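Local coordinates for protein 3-deoxy-d-manno-octulosonic-acid transferase (Acinetobacter baumannii, PDB 4BFC) that probably transfers 3-deoxy-D-manno-octulosonic acid (Kdo) from CMP-Kdo to a lipid A precursor, its C-terminal domain binding the CMP-Kdo donor, at residues A[75-80]-A[123-128]; A[176-181]-A[210-215]. One frame throughout, in Å; residues are numbered along the deposited sequence.

How the contacts relate
The two contacts illustrate how an alpha/beta domain of parallel strands is assembled. Followed from the N terminus, the chain first lays down strands 43-50 and 72-78. Contact 1 then closes a loop of 42 residues, running through helix 84-93 and strands 98-100 and 113-115, by packing helix 122-128 on strand 72-78 inside the sheet. Only afterwards comes contact 2, where a 28-residue, almost wholly helical excursion brings the C-terminal helix 199-214 back to the turn leading into edge strand 180-181 of the same sheet. The loops neither nest nor cross; the centres of the two contacts lie about 21 Å apart, contact 1 deep in the domain and contact 2 nearer its periphery.

Contact 1. Residues A[75-80]-A[123-128]; sequences IVVPRH and WLWYAL. With SO4 (sulfate ion), chain B.
Trp125 turns its CG away from its own carbonyl carbon, to the side of the backbone N (chi1 -48°), which sends the indole out from helix 122-128 toward Ile75 and Val77. Ile75 answers with CG2 anti to its backbone N, while its CG1 arm runs out extended to CD1. The isoleucine and the indole meet at about a right angle: CG2 of Ile75 rests 4.0 Å from CB of Trp125, at the root of the ring, and CD1 of Ile75 comes within 4.1 Å of CE3 of Trp125, on the six-membered ring. Val77, two residues on and facing the same side of the strand, supplies CG2 at 3.9 Å from CD1 of Trp125, on the five-membered ring. CD1 of Ile75 and CG2 of Val77 approach the indole obliquely. One face of the ring carries CG of its own neighbour Leu124, offset toward the rim. Trp125 is buried, with Ala116 adding a further touch.

Past the end of the strand the chemistry becomes polar. Arg79 NE donates an almost straight bond to sulfate O4 (2.9 Å, 174°), and His80 NE2 holds O3 of the sulfate at 2.6 Å, each from the edge of its flat group. CG of Arg79 lies over one face of the His80 ring, toward the rim. The ion is probably from the crystallisation liquor; it may mark a spot able to hold an anion, just past the C-terminal end of strand 72-78. The helix packed across that strand belongs to a beta-alpha-beta crossover from strand 113-115 to strand 131-134, the connection characteristic of Rossmann-like domains.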
ATOM      1  N   ILE A  75      -5.605  22.838  -3.662  1.00 18.08           N
ATOM      2  CA  ILE A  75      -6.325  21.582  -3.341  1.00 18.54           C
ATOM      3  C   ILE A  75      -5.285  20.531  -2.913  1.00 19.02           C
ATOM      4  O   ILE A  75      -4.287  20.327  -3.657  1.00 18.04           O
ATOM      5  CB  ILE A  75      -7.168  21.103  -4.543  1.00 17.90           C
ATOM      6  CG1 ILE A  75      -8.248  22.153  -4.908  1.00 20.99           C
ATOM      7  CG2 ILE A  75      -7.774  19.686  -4.201  1.00 17.31           C
ATOM      8  CD1 ILE A  75      -9.169  21.760  -6.061  1.00 20.47           C
ATOM      9  N   VAL A  76      -5.497  19.834  -1.786  1.00 17.35           N
ATOM     10  CA  VAL A  76      -4.535  18.797  -1.289  1.00 16.45           C
ATOM     11  C   VAL A  76      -5.261  17.439  -1.245  1.00 16.83           C
ATOM     12  O   VAL A  76      -6.319  17.354  -0.639  1.00 19.77           O
ATOM     13  CB  VAL A  76      -4.004  19.172   0.123  1.00 17.86           C
ATOM     14  CG1 VAL A  76      -3.039  18.105   0.571  1.00 20.24           C
ATOM     15  CG2 VAL A  76      -3.257  20.522   0.022  1.00 21.60           C
ATOM     16  N   VAL A  77      -4.705  16.439  -1.941  1.00 16.48           N
ATOM     17  CA  VAL A  77      -5.353  15.120  -2.040  1.00 18.32           C
ATOM     18  C   VAL A  77      -4.341  14.078  -1.529  1.00 17.84           C
ATOM     19  O   VAL A  77      -3.548  13.521  -2.309  1.00 19.62           O
ATOM     20  CB  VAL A  77      -5.819  14.801  -3.478  1.00 18.04           C
ATOM     21  CG1 VAL A  77      -6.770  13.584  -3.450  1.00 20.87           C
ATOM     22  CG2 VAL A  77      -6.380  16.037  -4.206  1.00 22.31           C
ATOM     23  N   PRO A  78      -4.278  13.825  -0.238  1.00 17.53           N
ATOM     24  CA  PRO A  78      -3.251  12.876   0.268  1.00 16.25           C
ATOM     25  C   PRO A  78      -3.531  11.442  -0.267  1.00 15.80           C
ATOM     26  O   PRO A  78      -4.730  11.051  -0.566  1.00 17.86           O
ATOM     27  CB  PRO A  78      -3.480  12.888   1.803  1.00 16.58           C
ATOM     28  CG  PRO A  78      -4.038  14.290   1.973  1.00 18.39           C
ATOM     29  CD  PRO A  78      -5.056  14.394   0.892  1.00 17.92           C
ATOM     30  N   ARG A  79      -2.469  10.688  -0.557  1.00 18.55           N
ATOM     31  CA  ARG A  79      -2.624   9.346  -1.149  1.00 16.08           C
ATOM     32  C   ARG A  79      -3.356   8.387  -0.224  1.00 17.30           C
ATOM     33  O   ARG A  79      -4.166   7.566  -0.659  1.00 17.12           O
ATOM     34  CB  ARG A  79      -1.195   8.823  -1.428  1.00 16.14           C
ATOM     35  CG  ARG A  79      -1.181   7.384  -1.982  1.00 15.27           C
ATOM     36  CD  ARG A  79      -1.912   7.303  -3.312  1.00 15.18           C
ATOM     37  NE  ARG A  79      -1.798   5.958  -3.907  1.00 18.78           N
ATOM     38  CZ  ARG A  79      -2.442   5.538  -4.956  1.00 21.42           C
ATOM     39  NH1 ARG A  79      -3.306   6.346  -5.576  1.00 24.46           N
ATOM     40  NH2 ARG A  79      -2.137   4.297  -5.437  1.00 22.58           N
ATOM     41  N   HIS A  80      -3.043   8.488   1.064  1.00 16.87           N
ATOM     42  CA  HIS A  80      -3.557   7.539   2.032  1.00 19.81           C
ATOM     43  C   HIS A  80      -4.636   8.117   2.903  1.00 18.02           C
ATOM     44  O   HIS A  80      -4.394   9.021   3.733  1.00 18.35           O
ATOM     45  CB  HIS A  80      -2.453   6.988   2.890  1.00 20.60           C
ATOM     46  CG  HIS A  80      -1.310   6.410   2.099  1.00 23.38           C
ATOM     47  ND1 HIS A  80      -0.192   7.129   1.823  1.00 28.30           N
ATOM     48  CD2 HIS A  80      -1.199   5.213   1.423  1.00 24.42           C
ATOM     49  CE1 HIS A  80       0.612   6.365   1.034  1.00 24.84           C
ATOM     50  NE2 HIS A  80       0.005   5.181   0.834  1.00 24.37           N
ATOM     51  N   TRP A 123     -10.182  12.553 -10.017  1.00 24.85           N
ATOM     52  CA  TRP A 123     -10.533  13.109 -11.317  1.00 28.49           C
ATOM     53  C   TRP A 123     -11.262  14.432 -11.202  1.00 24.39           C
ATOM     54  O   TRP A 123     -11.016  15.327 -11.966  1.00 22.84           O
ATOM     55  CB  TRP A 123     -11.361  12.134 -12.158  1.00 32.03           C
ATOM     56  CG  TRP A 123     -10.457  11.164 -12.867  1.00 36.34           C
ATOM     57  CD1 TRP A 123      -9.576  10.260 -12.281  1.00 41.98           C
ATOM     58  CD2 TRP A 123     -10.238  11.028 -14.328  1.00 41.49           C
ATOM     59  NE1 TRP A 123      -8.884   9.559 -13.243  1.00 42.15           N
ATOM     60  CE2 TRP A 123      -9.229   9.969 -14.489  1.00 43.76           C
ATOM     61  CE3 TRP A 123     -10.768  11.634 -15.469  1.00 45.58           C
ATOM     62  CZ2 TRP A 123      -8.781   9.558 -15.749  1.00 45.95           C
ATOM     63  CZ3 TRP A 123     -10.301  11.212 -16.733  1.00 48.58           C
ATOM     64  CH2 TRP A 123      -9.333  10.196 -16.862  1.00 46.67           C
ATOM     65  N   LEU A 124     -12.163  14.543 -10.227  1.00 24.90           N
ATOM     66  CA  LEU A 124     -12.858  15.807 -10.044  1.00 22.68           C
ATOM     67  C   LEU A 124     -11.845  16.955  -9.789  1.00 23.26           C
ATOM     68  O   LEU A 124     -11.987  18.020 -10.400  1.00 22.75           O
ATOM     69  CB  LEU A 124     -13.857  15.710  -8.869  1.00 25.00           C
ATOM     70  CG  LEU A 124     -14.651  16.897  -8.299  1.00 25.03           C
ATOM     71  CD1 LEU A 124     -15.383  17.521  -9.456  1.00 26.59           C
ATOM     72  CD2 LEU A 124     -15.611  16.435  -7.165  1.00 23.44           C
ATOM     73  N   TRP A 125     -10.910  16.725  -8.856  1.00 21.35           N
ATOM     74  CA  TRP A 125      -9.927  17.771  -8.459  1.00 21.56           C
ATOM     75  C   TRP A 125      -9.033  18.103  -9.623  1.00 20.87           C
ATOM     76  O   TRP A 125      -8.836  19.263  -9.916  1.00 21.70           O
ATOM     77  CB  TRP A 125      -9.139  17.381  -7.232  1.00 23.45           C
ATOM     78  CG  TRP A 125     -10.088  16.882  -6.150  1.00 22.17           C
ATOM     79  CD1 TRP A 125     -10.069  15.652  -5.543  1.00 24.64           C
ATOM     80  CD2 TRP A 125     -11.311  17.536  -5.680  1.00 24.87           C
ATOM     81  NE1 TRP A 125     -11.148  15.495  -4.703  1.00 24.16           N
ATOM     82  CE2 TRP A 125     -11.936  16.596  -4.739  1.00 24.13           C
ATOM     83  CE3 TRP A 125     -11.936  18.746  -5.946  1.00 23.40           C
ATOM     84  CZ2 TRP A 125     -13.108  16.888  -4.101  1.00 24.20           C
ATOM     85  CZ3 TRP A 125     -13.170  19.015  -5.321  1.00 22.15           C
ATOM     86  CH2 TRP A 125     -13.700  18.125  -4.378  1.00 22.90           C
ATOM     87  N   TYR A 126      -8.461  17.094 -10.289  1.00 21.02           N
ATOM     88  CA  TYR A 126      -7.685  17.448 -11.534  1.00 22.27           C
ATOM     89  C   TYR A 126      -8.522  18.272 -12.547  1.00 23.95           C
ATOM     90  O   TYR A 126      -8.043  19.212 -13.141  1.00 22.91           O
ATOM     91  CB  TYR A 126      -7.268  16.166 -12.279  1.00 22.62           C
ATOM     92  CG  TYR A 126      -6.174  15.365 -11.653  1.00 21.54           C
ATOM     93  CD1 TYR A 126      -5.039  16.018 -11.157  1.00 20.28           C
ATOM     94  CD2 TYR A 126      -6.235  13.953 -11.578  1.00 20.79           C
ATOM     95  CE1 TYR A 126      -3.994  15.320 -10.601  1.00 22.41           C
ATOM     96  CE2 TYR A 126      -5.169  13.242 -11.021  1.00 19.30           C
ATOM     97  CZ  TYR A 126      -4.066  13.924 -10.546  1.00 22.55           C
ATOM     98  OH  TYR A 126      -3.021  13.252 -10.024  1.00 22.47           O
ATOM     99  N   ALA A 127      -9.804  17.939 -12.711  1.00 22.48           N
ATOM    100  CA  ALA A 127     -10.642  18.667 -13.674  1.00 23.77           C
ATOM    101  C   ALA A 127     -10.877  20.145 -13.238  1.00 24.84           C
ATOM    102  O   ALA A 127     -11.264  20.994 -14.046  1.00 29.04           O
ATOM    103  CB  ALA A 127     -11.976  17.960 -13.870  1.00 22.69           C
ATOM    104  N   LEU A 128     -10.633  20.432 -11.974  1.00 21.23           N
ATOM    105  CA  LEU A 128     -10.762  21.802 -11.440  1.00 21.59           C
ATOM    106  C   LEU A 128      -9.430  22.572 -11.411  1.00 24.60           C
ATOM    107  O   LEU A 128      -9.388  23.778 -11.046  1.00 23.05           O
ATOM    108  CB  LEU A 128     -11.447  21.800 -10.060  1.00 25.23           C
ATOM    109  CG  LEU A 128     -12.933  21.370 -10.064  1.00 26.31           C
ATOM    110  CD1 LEU A 128     -13.437  21.310  -8.638  1.00 27.17           C
ATOM    111  CD2 LEU A 128     -13.763  22.375 -10.864  1.00 31.12           C
TER
HETATM  112  S   SO4 B 500       1.204   3.604  -2.131  0.80 25.51           S
HETATM  113  O1  SO4 B 500       1.426   2.280  -2.816  0.80 27.65           O
HETATM  114  O2  SO4 B 500       2.162   4.580  -2.717  0.80 26.50           O
HETATM  115  O3  SO4 B 500       1.461   3.609  -0.659  0.80 25.03           O
HETATM  116  O4  SO4 B 500      -0.126   4.008  -2.532  0.80 27.58           O

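Contact 2. Residues A[176-181]-A[210-215]; sequences ENAVLI and HKVLQR
Glu176 meets Val212 and Arg215 at a helix terminus closed by a Schellman motif: helix 167-175 ends there, with Asn177 as its C-prime residue, before the chain goes on to strand 180-181. The side chain of Glu176 can be read outward as a worked example of a long residue that is apolar at its base and charged at its end. CB of Glu176 lies 3.5 Å from Val212 CG2. The next atom, CG of Glu176, comes closer still, 3.4 Å from the same Val212 CG2, a tight approach of methylene to methyl. CG of Glu176 also reaches Arg215, its neighbour there being NH1 at 3.7 Å. With a bend at the second torsion (chi2 -63°), CD of Glu176 lies 3.7 Å from NH1 of Arg215. OE1 of Glu176 makes a long salt bridge, 3.7 Å from Arg215 NH2. The other oxygen, OE2 of Glu176, stays 3.8 Å from Arg215 NH1. The carboxylate sits at the edge of the guanidinium, but the two planes stand 75° apart, so the pairing is a loose electrostatic one and not a flat two-pronged bridge.

Alongside, Ala178 CB touches Val212 CG2 at 4.3 Å, and Phe173 of helix 167-175 packs on both of these residues. Gln208, one turn earlier in helix 199-214, donates from NE2 to the carbonyl oxygen of Glu176, tying the turn to the helix by its backbone too. With a bend at its third torsion (chi3 68°), Arg215 sets one face of its guanidinium over Val212 CA, off toward the rim, the CA 4.3 Å from the plane.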
ATOM      1  N   GLU A 176       9.464  14.571 -24.779  1.00 34.47           N
ATOM      2  CA  GLU A 176       8.683  15.491 -25.625  1.00 33.00           C
ATOM      3  C   GLU A 176       8.363  16.869 -24.981  1.00 28.85           C
ATOM      4  O   GLU A 176       7.442  17.559 -25.471  1.00 30.31           O
ATOM      5  CB  GLU A 176       7.388  14.830 -26.049  1.00 37.94           C
ATOM      6  CG  GLU A 176       7.586  13.522 -26.801  1.00 45.31           C
ATOM      7  CD  GLU A 176       8.320  13.709 -28.096  1.00 51.21           C
ATOM      8  OE1 GLU A 176       7.898  14.582 -28.889  1.00 54.86           O
ATOM      9  OE2 GLU A 176       9.315  12.979 -28.316  1.00 57.00           O
ATOM     10  N   ASN A 177       9.082  17.218 -23.904  1.00 29.83           N
ATOM     11  CA  ASN A 177       8.879  18.461 -23.108  1.00 29.89           C
ATOM     12  C   ASN A 177       7.424  18.611 -22.686  1.00 30.60           C
ATOM     13  O   ASN A 177       6.785  19.635 -22.872  1.00 33.47           O
ATOM     14  CB  ASN A 177       9.398  19.694 -23.909  1.00 30.63           C
ATOM     15  CG  ASN A 177      10.894  19.604 -24.157  1.00 32.91           C
ATOM     16  OD1 ASN A 177      11.687  19.501 -23.215  1.00 39.65           O
ATOM     17  ND2 ASN A 177      11.283  19.581 -25.413  1.00 38.76           N
ATOM     18  N   ALA A 178       6.904  17.532 -22.100  1.00 28.46           N
ATOM     19  CA  ALA A 178       5.484  17.421 -21.916  1.00 27.01           C
ATOM     20  C   ALA A 178       5.099  17.336 -20.423  1.00 24.65           C
ATOM     21  O   ALA A 178       3.912  17.407 -20.122  1.00 25.71           O
ATOM     22  CB  ALA A 178       4.955  16.231 -22.684  1.00 26.83           C
ATOM     23  N   VAL A 179       6.112  17.312 -19.554  1.00 24.82           N
ATOM     24  CA  VAL A 179       5.975  17.194 -18.090  1.00 23.66           C
ATOM     25  C   VAL A 179       7.133  17.959 -17.439  1.00 26.14           C
ATOM     26  O   VAL A 179       8.269  18.014 -17.981  1.00 30.56           O
ATOM     27  CB  VAL A 179       5.994  15.721 -17.627  1.00 21.13           C
ATOM     28  CG1 VAL A 179       7.381  15.089 -17.760  1.00 22.81           C
ATOM     29  CG2 VAL A 179       5.502  15.626 -16.161  1.00 23.03           C
ATOM     30  N   LEU A 180       6.855  18.597 -16.328  1.00 22.95           N
ATOM     31  CA  LEU A 180       7.836  19.383 -15.629  1.00 22.43           C
ATOM     32  C   LEU A 180       8.412  18.654 -14.434  1.00 24.68           C
ATOM     33  O   LEU A 180       7.704  18.125 -13.549  1.00 24.57           O
ATOM     34  CB  LEU A 180       7.262  20.762 -15.216  1.00 26.73           C
ATOM     35  CG  LEU A 180       6.732  21.511 -16.475  1.00 32.38           C
ATOM     36  CD1 LEU A 180       5.705  22.549 -16.066  1.00 31.77           C
ATOM     37  CD2 LEU A 180       7.860  22.197 -17.186  1.00 33.21           C
ATOM     38  N   ILE A 181       9.731  18.584 -14.387  1.00 25.70           N
ATOM     39  CA  ILE A 181      10.384  17.966 -13.258  1.00 23.04           C
ATOM     40  C   ILE A 181      10.938  18.965 -12.218  1.00 26.87           C
ATOM     41  O   ILE A 181      11.779  19.867 -12.512  1.00 28.01           O
ATOM     42  CB  ILE A 181      11.513  16.995 -13.749  1.00 21.33           C
ATOM     43  CG1 ILE A 181      10.964  16.102 -14.856  1.00 22.61           C
ATOM     44  CG2 ILE A 181      12.105  16.258 -12.572  1.00 25.28           C
ATOM     45  CD1 ILE A 181      10.012  15.003 -14.365  1.00 26.46           C
ATOM     46  N   HIS A 210      -0.534  16.086 -25.174  1.00 39.23           N
ATOM     47  CA  HIS A 210      -1.462  15.498 -26.149  1.00 42.66           C
ATOM     48  C   HIS A 210      -0.856  14.768 -27.322  1.00 43.02           C
ATOM     49  O   HIS A 210      -1.442  13.789 -27.795  1.00 49.20           O
ATOM     50  CB  HIS A 210      -2.570  16.474 -26.558  1.00 46.01           C
ATOM     51  CG  HIS A 210      -3.818  16.286 -25.744  1.00 58.62           C
ATOM     52  ND1 HIS A 210      -4.935  15.713 -26.246  1.00 58.79           N
ATOM     53  CD2 HIS A 210      -4.067  16.517 -24.381  1.00 59.91           C
ATOM     54  CE1 HIS A 210      -5.870  15.625 -25.266  1.00 67.82           C
ATOM     55  NE2 HIS A 210      -5.334  16.116 -24.126  1.00 65.54           N
ATOM     56  N   LYS A 211       0.326  15.187 -27.771  1.00 44.61           N
ATOM     57  CA  LYS A 211       1.089  14.427 -28.770  1.00 42.42           C
ATOM     58  C   LYS A 211       1.507  13.047 -28.249  1.00 43.07           C
ATOM     59  O   LYS A 211       1.248  12.020 -28.887  1.00 43.48           O
ATOM     60  CB  LYS A 211       2.349  15.181 -29.210  1.00 44.49           C
ATOM     61  CG  LYS A 211       2.206  16.039 -30.467  1.00 50.38           C
ATOM     62  CD  LYS A 211       3.507  16.790 -30.737  1.00 49.68           C
ATOM     63  CE  LYS A 211       3.273  18.061 -31.546  0.50 49.57           C
ATOM     64  NZ  LYS A 211       4.488  18.926 -31.566  0.50 48.71           N
ATOM     65  N   VAL A 212       2.163  13.024 -27.090  1.00 37.93           N
ATOM     66  CA  VAL A 212       2.617  11.779 -26.504  1.00 36.74           C
ATOM     67  C   VAL A 212       1.389  10.896 -26.296  1.00 37.39           C
ATOM     68  O   VAL A 212       1.442   9.701 -26.565  1.00 38.14           O
ATOM     69  CB  VAL A 212       3.335  11.993 -25.159  1.00 37.83           C
ATOM     70  CG1 VAL A 212       3.737  10.664 -24.511  1.00 38.30           C
ATOM     71  CG2 VAL A 212       4.553  12.889 -25.332  1.00 34.92           C
ATOM     72  N   LEU A 213       0.283  11.487 -25.828  1.00 38.14           N
ATOM     73  CA  LEU A 213      -0.892  10.698 -25.454  1.00 38.26           C
ATOM     74  C   LEU A 213      -1.542  10.022 -26.628  1.00 43.42           C
ATOM     75  O   LEU A 213      -2.085   8.918 -26.487  1.00 43.45           O
ATOM     76  CB  LEU A 213      -1.926  11.527 -24.661  1.00 38.57           C
ATOM     77  CG  LEU A 213      -1.594  11.806 -23.192  1.00 34.41           C
ATOM     78  CD1 LEU A 213      -2.514  12.932 -22.707  1.00 34.04           C
ATOM     79  CD2 LEU A 213      -1.718  10.571 -22.315  1.00 33.38           C
ATOM     80  N   GLN A 214      -1.468  10.659 -27.792  1.00 46.02           N
ATOM     81  CA  GLN A 214      -2.138  10.126 -28.976  1.00 52.71           C
ATOM     82  C   GLN A 214      -1.446   8.899 -29.561  1.00 58.26           C
ATOM     83  O   GLN A 214      -2.098   7.867 -29.792  1.00 58.66           O
ATOM     84  CB  GLN A 214      -2.363  11.213 -30.017  1.00 49.42           C
ATOM     85  CG  GLN A 214      -3.664  11.948 -29.767  1.00 50.46           C
ATOM     86  CD  GLN A 214      -4.143  12.733 -30.972  0.50 51.39           C
ATOM     87  OE1 GLN A 214      -3.367  13.052 -31.878  0.50 53.34           O
ATOM     88  NE2 GLN A 214      -5.433  13.050 -30.987  0.50 51.39           N
ATOM     89  N   ARG A 215      -0.137   8.999 -29.779  1.00 55.10           N
ATOM     90  CA  ARG A 215       0.635   7.891 -30.352  1.00 54.37           C
ATOM     91  C   ARG A 215       0.551   6.617 -29.497  1.00 57.57           C
ATOM     92  O   ARG A 215       0.491   6.679 -28.259  1.00 66.09           O
ATOM     93  CB  ARG A 215       2.095   8.295 -30.555  1.00 44.34           C
ATOM     94  CG  ARG A 215       2.823   8.560 -29.251  1.00 49.77           C
ATOM     95  CD  ARG A 215       4.309   8.838 -29.424  1.00 46.56           C
ATOM     96  NE  ARG A 215       4.566  10.112 -30.091  1.00 55.34           N
ATOM     97  CZ  ARG A 215       5.571  10.927 -29.776  1.00 53.40           C
ATOM     98  NH1 ARG A 215       6.397  10.616 -28.785  1.00 54.77           N
ATOM     99  NH2 ARG A 215       5.741  12.061 -30.438  1.00 53.65           N
TER